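Local coordinates for venom allergen-like (VAL) 4 protein (Schistosoma mansoni, PDB 4P27) that probably binds lipids as a secreted SCP/TAPS (CAP superfamily) protein of a parasitic fluke, although it lacks the prototypical CAP sequence motifs, at residues Phe71-Ile84 against Lys132-Asp144. Sequence-based numbering, arbitrary orientation.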
loop_
_atom_site.group_PDB
_atom_site.type_symbol
_atom_site.label_atom_id
_atom_site.label_comp_id
_atom_site.label_asym_id
_atom_site.label_seq_id
_atom_site.Cartn_x
_atom_site.Cartn_y
_atom_site.Cartn_z
ATOM N N PHE A 71 11.078 13.600 2.063
ATOM C CA PHE A 71 11.205 12.194 1.604
ATOM C C PHE A 71 11.829 12.172 0.221
ATOM O O PHE A 71 11.330 12.815 -0.687
ATOM C CB PHE A 71 9.805 11.551 1.595
ATOM C CG PHE A 71 9.242 11.352 3.002
ATOM C CD1 PHE A 71 9.849 10.472 3.886
ATOM C CD2 PHE A 71 8.135 12.094 3.430
ATOM C CE1 PHE A 71 9.351 10.288 5.171
ATOM C CE2 PHE A 71 7.624 11.898 4.701
ATOM C CZ PHE A 71 8.245 11.029 5.579
ATOM N N GLU A 72 12.835 11.357 0.019
ATOM C CA GLU A 72 13.402 11.166 -1.312
ATOM C C GLU A 72 12.537 10.463 -2.295
ATOM O O GLU A 72 12.757 10.594 -3.507
ATOM C CB GLU A 72 14.622 10.241 -1.203
ATOM C CG GLU A 72 15.652 10.778 -0.263
ATOM C CD GLU A 72 16.667 11.593 -1.009
ATOM O OE1 GLU A 72 16.617 11.573 -2.266
ATOM O OE2 GLU A 72 17.509 12.234 -0.352
ATOM N N SER A 73 11.743 9.512 -1.810
ATOM C CA SER A 73 10.899 8.803 -2.742
ATOM C C SER A 73 9.575 8.512 -2.068
ATOM O O SER A 73 9.549 8.209 -0.879
ATOM C CB SER A 73 11.637 7.573 -3.308
ATOM O OG SER A 73 11.308 6.419 -2.640
ATOM N N ILE A 74 8.482 8.644 -2.817
ATOM C CA ILE A 74 7.146 8.465 -2.264
ATOM C C ILE A 74 6.482 7.432 -3.192
ATOM O O ILE A 74 6.531 7.597 -4.405
ATOM C CB ILE A 74 6.346 9.810 -2.307
ATOM C CG1 ILE A 74 6.892 10.816 -1.255
ATOM C CG2 ILE A 74 4.828 9.557 -2.101
ATOM C CD1 ILE A 74 6.664 10.371 0.216
ATOM N N GLY A 75 5.856 6.390 -2.640
ATOM C CA GLY A 75 4.978 5.569 -3.454
ATOM C C GLY A 75 3.539 5.939 -3.108
ATOM O O GLY A 75 3.291 6.544 -2.096
ATOM N N GLN A 76 2.576 5.454 -3.890
ATOM C CA GLN A 76 1.172 5.832 -3.677
ATOM C C GLN A 76 0.271 4.699 -4.163
ATOM O O GLN A 76 0.527 4.095 -5.199
ATOM C CB GLN A 76 0.875 7.135 -4.387
ATOM C CG GLN A 76 -0.494 7.722 -4.041
ATOM C CD GLN A 76 -0.625 9.132 -4.624
ATOM O OE1 GLN A 76 -0.953 9.240 -5.782
ATOM N NE2 GLN A 76 -0.218 10.162 -3.885
ATOM N N ASN A 77 -0.745 4.385 -3.393
ATOM C CA ASN A 77 -1.801 3.482 -3.865
ATOM C C ASN A 77 -3.089 4.328 -3.845
ATOM O O ASN A 77 -3.325 5.128 -2.907
ATOM C CB ASN A 77 -2.001 2.350 -2.825
ATOM C CG ASN A 77 -1.002 1.218 -2.987
ATOM O OD1 ASN A 77 -0.245 1.210 -3.939
ATOM N ND2 ASN A 77 -0.954 0.277 -2.044
ATOM N N LEU A 78 -3.926 4.138 -4.857
ATOM C CA LEU A 78 -5.201 4.870 -4.971
ATOM C C LEU A 78 -6.375 3.883 -5.071
ATOM O O LEU A 78 -6.234 2.703 -5.582
ATOM C CB LEU A 78 -5.204 5.714 -6.250
ATOM C CG LEU A 78 -4.154 6.788 -6.473
ATOM C CD1 LEU A 78 -4.273 7.382 -7.905
ATOM C CD2 LEU A 78 -4.251 7.896 -5.448
ATOM N N ALA A 79 -7.544 4.277 -4.543
ATOM C CA ALA A 79 -8.713 3.383 -4.677
ATOM C C ALA A 79 -9.963 4.263 -4.871
ATOM O O ALA A 79 -10.030 5.389 -4.358
ATOM C CB ALA A 79 -8.866 2.444 -3.507
ATOM N N ASP A 80 -10.884 3.798 -5.719
ATOM C CA ASP A 80 -12.085 4.595 -5.971
ATOM C C ASP A 80 -13.143 3.575 -5.610
ATOM O O ASP A 80 -13.304 2.637 -6.339
ATOM C CB ASP A 80 -12.192 5.014 -7.451
ATOM C CG ASP A 80 -13.595 5.688 -7.787
ATOM O OD1 ASP A 80 -14.391 5.992 -6.836
ATOM O OD2 ASP A 80 -13.845 5.979 -8.990
ATOM N N TYR A 81 -13.730 3.667 -4.401
ATOM C CA TYR A 81 -14.450 2.502 -3.874
ATOM C C TYR A 81 -15.507 2.884 -2.852
ATOM O O TYR A 81 -15.336 3.885 -2.084
ATOM C CB TYR A 81 -13.508 1.564 -3.128
ATOM C CG TYR A 81 -13.377 0.261 -3.755
ATOM C CD1 TYR A 81 -12.506 0.124 -4.842
ATOM C CD2 TYR A 81 -14.071 -0.845 -3.280
ATOM C CE1 TYR A 81 -12.303 -1.067 -5.447
ATOM C CE2 TYR A 81 -13.906 -2.068 -3.921
ATOM C CZ TYR A 81 -13.010 -2.140 -5.002
ATOM O OH TYR A 81 -12.741 -3.264 -5.711
ATOM N N PRO A 82 -16.574 2.063 -2.793
ATOM C CA PRO A 82 -17.716 2.517 -1.960
ATOM C C PRO A 82 -17.349 2.397 -0.453
ATOM O O PRO A 82 -17.798 3.195 0.356
ATOM C CB PRO A 82 -18.879 1.599 -2.405
ATOM C CG PRO A 82 -18.209 0.365 -2.938
ATOM C CD PRO A 82 -16.877 0.819 -3.537
ATOM N N THR A 83 -16.449 1.478 -0.107
ATOM C CA THR A 83 -16.023 1.298 1.261
ATOM C C THR A 83 -14.467 1.203 1.350
ATOM O O THR A 83 -13.789 0.789 0.405
ATOM C CB THR A 83 -16.674 0.052 1.888
ATOM O OG1 THR A 83 -16.094 -1.096 1.293
ATOM C CG2 THR A 83 -18.300 -0.058 1.588
ATOM N N ILE A 84 -13.937 1.600 2.499
ATOM C CA ILE A 84 -12.532 1.435 2.820
ATOM C C ILE A 84 -12.048 -0.016 2.855
ATOM O O ILE A 84 -11.063 -0.377 2.200
ATOM C CB ILE A 84 -12.300 2.239 4.056
ATOM C CG1 ILE A 84 -12.539 3.707 3.681
ATOM C CG2 ILE A 84 -10.983 1.918 4.733
ATOM C CD1 ILE A 84 -11.683 4.596 4.526
ATOM N N LYS A 132 -20.916 8.852 -4.262
ATOM C CA LYS A 132 -21.233 7.532 -3.861
ATOM C C LYS A 132 -19.962 6.896 -3.214
ATOM O O LYS A 132 -20.052 6.258 -2.163
ATOM C CB LYS A 132 -21.655 6.772 -5.117
ATOM C CG LYS A 132 -22.036 5.319 -4.859
ATOM C CD LYS A 132 -22.637 4.658 -6.109
ATOM C CE LYS A 132 -21.725 3.584 -6.720
ATOM N NZ LYS A 132 -20.768 2.938 -5.744
ATOM N N ASN A 133 -18.784 7.124 -3.827
ATOM C CA ASN A 133 -17.504 6.499 -3.419
ATOM C C ASN A 133 -16.525 7.397 -2.641
ATOM O O ASN A 133 -16.646 8.661 -2.634
ATOM C CB ASN A 133 -16.863 5.933 -4.683
ATOM C CG ASN A 133 -17.653 4.734 -5.214
ATOM O OD1 ASN A 133 -18.567 4.248 -4.564
ATOM N ND2 ASN A 133 -17.271 4.239 -6.348
ATOM N N TYR A 134 -15.534 6.732 -2.025
ATOM C CA TYR A 134 -14.357 7.390 -1.447
ATOM C C TYR A 134 -13.342 7.413 -2.591
ATOM O O TYR A 134 -13.266 6.472 -3.354
ATOM C CB TYR A 134 -13.835 6.501 -0.318
ATOM C CG TYR A 134 -14.670 6.586 0.944
ATOM C CD1 TYR A 134 -14.652 7.749 1.719
ATOM C CD2 TYR A 134 -15.489 5.529 1.339
ATOM C CE1 TYR A 134 -15.406 7.832 2.870
ATOM C CE2 TYR A 134 -16.221 5.598 2.511
ATOM C CZ TYR A 134 -16.206 6.736 3.236
ATOM O OH TYR A 134 -16.941 6.841 4.380
ATOM N N LEU A 135 -12.603 8.511 -2.694
ATOM C CA LEU A 135 -11.238 8.525 -3.180
ATOM C C LEU A 135 -10.308 8.274 -1.956
ATOM O O LEU A 135 -10.285 9.064 -1.031
ATOM C CB LEU A 135 -10.952 9.870 -3.815
ATOM C CG LEU A 135 -9.521 9.935 -4.435
ATOM C CD1 LEU A 135 -9.213 8.764 -5.372
ATOM C CD2 LEU A 135 -9.475 11.173 -5.261
ATOM N N ILE A 136 -9.655 7.111 -1.925
ATOM C CA ILE A 136 -8.627 6.793 -0.913
ATOM C C ILE A 136 -7.185 6.883 -1.507
ATOM O O ILE A 136 -6.944 6.337 -2.609
ATOM C CB ILE A 136 -8.859 5.390 -0.433
ATOM C CG1 ILE A 136 -10.316 5.279 0.061
ATOM C CG2 ILE A 136 -7.816 5.001 0.633
ATOM C CD1 ILE A 136 -10.812 3.852 0.008
ATOM N N VAL A 137 -6.305 7.655 -0.834
ATOM C CA VAL A 137 -4.913 7.890 -1.230
ATOM C C VAL A 137 -4.095 7.362 -0.059
ATOM O O VAL A 137 -4.328 7.827 1.046
ATOM C CB VAL A 137 -4.622 9.368 -1.418
ATOM C CG1 VAL A 137 -3.152 9.641 -1.832
ATOM C CG2 VAL A 137 -5.608 9.950 -2.462
ATOM N N CYS A 138 -3.209 6.367 -0.287
ATOM C CA CYS A 138 -2.124 6.014 0.689
ATOM C C CYS A 138 -0.816 6.391 0.090
ATOM O O CYS A 138 -0.582 6.077 -1.101
ATOM C CB CYS A 138 -2.078 4.524 1.016
ATOM S SG CYS A 138 -3.384 4.019 2.166
ATOM N N ASN A 139 -0.033 7.118 0.888
ATOM C CA ASN A 139 1.354 7.469 0.579
ATOM C C ASN A 139 2.265 6.632 1.418
ATOM O O ASN A 139 1.953 6.319 2.583
ATOM C CB ASN A 139 1.689 8.938 0.778
ATOM C CG ASN A 139 0.982 9.810 -0.212
ATOM O OD1 ASN A 139 0.845 9.416 -1.352
ATOM N ND2 ASN A 139 0.481 11.011 0.231
ATOM N N TYR A 140 3.383 6.234 0.798
ATOM C CA TYR A 140 4.341 5.324 1.416
ATOM C C TYR A 140 5.786 5.946 1.186
ATOM O O TYR A 140 6.060 6.480 0.140
ATOM C CB TYR A 140 4.323 3.989 0.718
ATOM C CG TYR A 140 2.962 3.320 0.688
ATOM C CD1 TYR A 140 2.021 3.625 -0.340
ATOM C CD2 TYR A 140 2.582 2.385 1.711
ATOM C CE1 TYR A 140 0.760 3.006 -0.380
ATOM C CE2 TYR A 140 1.302 1.747 1.657
ATOM C CZ TYR A 140 0.404 2.104 0.641
ATOM O OH TYR A 140 -0.835 1.513 0.569
ATOM N N ALA A 141 6.670 5.832 2.180
ATOM C CA ALA A 141 8.074 6.328 2.106
ATOM C C ALA A 141 8.992 5.242 2.691
ATOM O O ALA A 141 8.781 4.823 3.808
ATOM C CB ALA A 141 8.211 7.598 2.949
ATOM N N PRO A 142 10.033 4.807 1.947
ATOM C CA PRO A 142 10.295 5.193 0.528
ATOM C C PRO A 142 9.250 4.496 -0.300
ATOM O O PRO A 142 8.561 3.593 0.205
ATOM C CB PRO A 142 11.703 4.570 0.190
ATOM C CG PRO A 142 12.148 3.896 1.419
ATOM C CD PRO A 142 11.158 4.106 2.588
ATOM N N GLY A 143 9.117 4.859 -1.562
ATOM C CA GLY A 143 8.203 4.090 -2.426
ATOM C C GLY A 143 8.875 2.828 -2.961
ATOM O O GLY A 143 9.985 2.518 -2.596
ATOM N N ASP A 144 8.155 2.067 -3.729
ATOM C CA ASP A 144 8.668 0.855 -4.256
ATOM C C ASP A 144 9.382 1.048 -5.611
ATOM O O ASP A 144 9.466 2.143 -6.117
ATOM C CB ASP A 144 7.552 -0.199 -4.282
ATOM C CG ASP A 144 6.464 0.064 -5.232
ATOM O OD1 ASP A 144 6.494 1.040 -5.995
ATOM O OD2 ASP A 144 5.517 -0.779 -5.192
HETATM O O HOH W 1 3.840 2.931 -5.231
#
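Gln76 and Asn139, a non-hydrogen-bonded pair of two antiparallel strands, illustrate how polar side chains can pair across a sheet through a bond of their own. They lie alongside each other, pointing the same way, with amide planes 31° apart. Gln76 CG stands anti to its backbone N (chi1 -171°) and the chain beyond is extended, which carries NE2 within 2.8 Å of Asn139 OD1, where its nearly straight N-H...O bond (164°) meets a lone pair. The remaining amide ends reach helix 43-54, Gln76 OE1 taking Gln52 NE2 and Asn139 ND2 giving to Leu45 O. On the same face, Leu78 CD2 touches Val137 CG2.

The other face carries Asn77 and Tyr140, which cross at about a right angle; Asn77 CG lies 3.6 Å from Tyr140 CE1, while the Tyr140 hydroxyl is hydrogen-bonded to His15. Beyond Tyr81, Ile84 CG1 sits over one face of the Tyr134 ring. At the opposite end, before Gly75, Ala141 CB packs over the Phe71 ring, 3.9 Å from its centroid, and Gly143 N donates to Ser73 OG (2.9 Å). Paired backbone bonds from Gly75–Tyr140 to Tyr81–Tyr134 join edge strand 75-81 to inner strand 133-141, with helices 43-54 and 84-93 against opposite faces: the alpha-beta-alpha sandwich of the CAP domain.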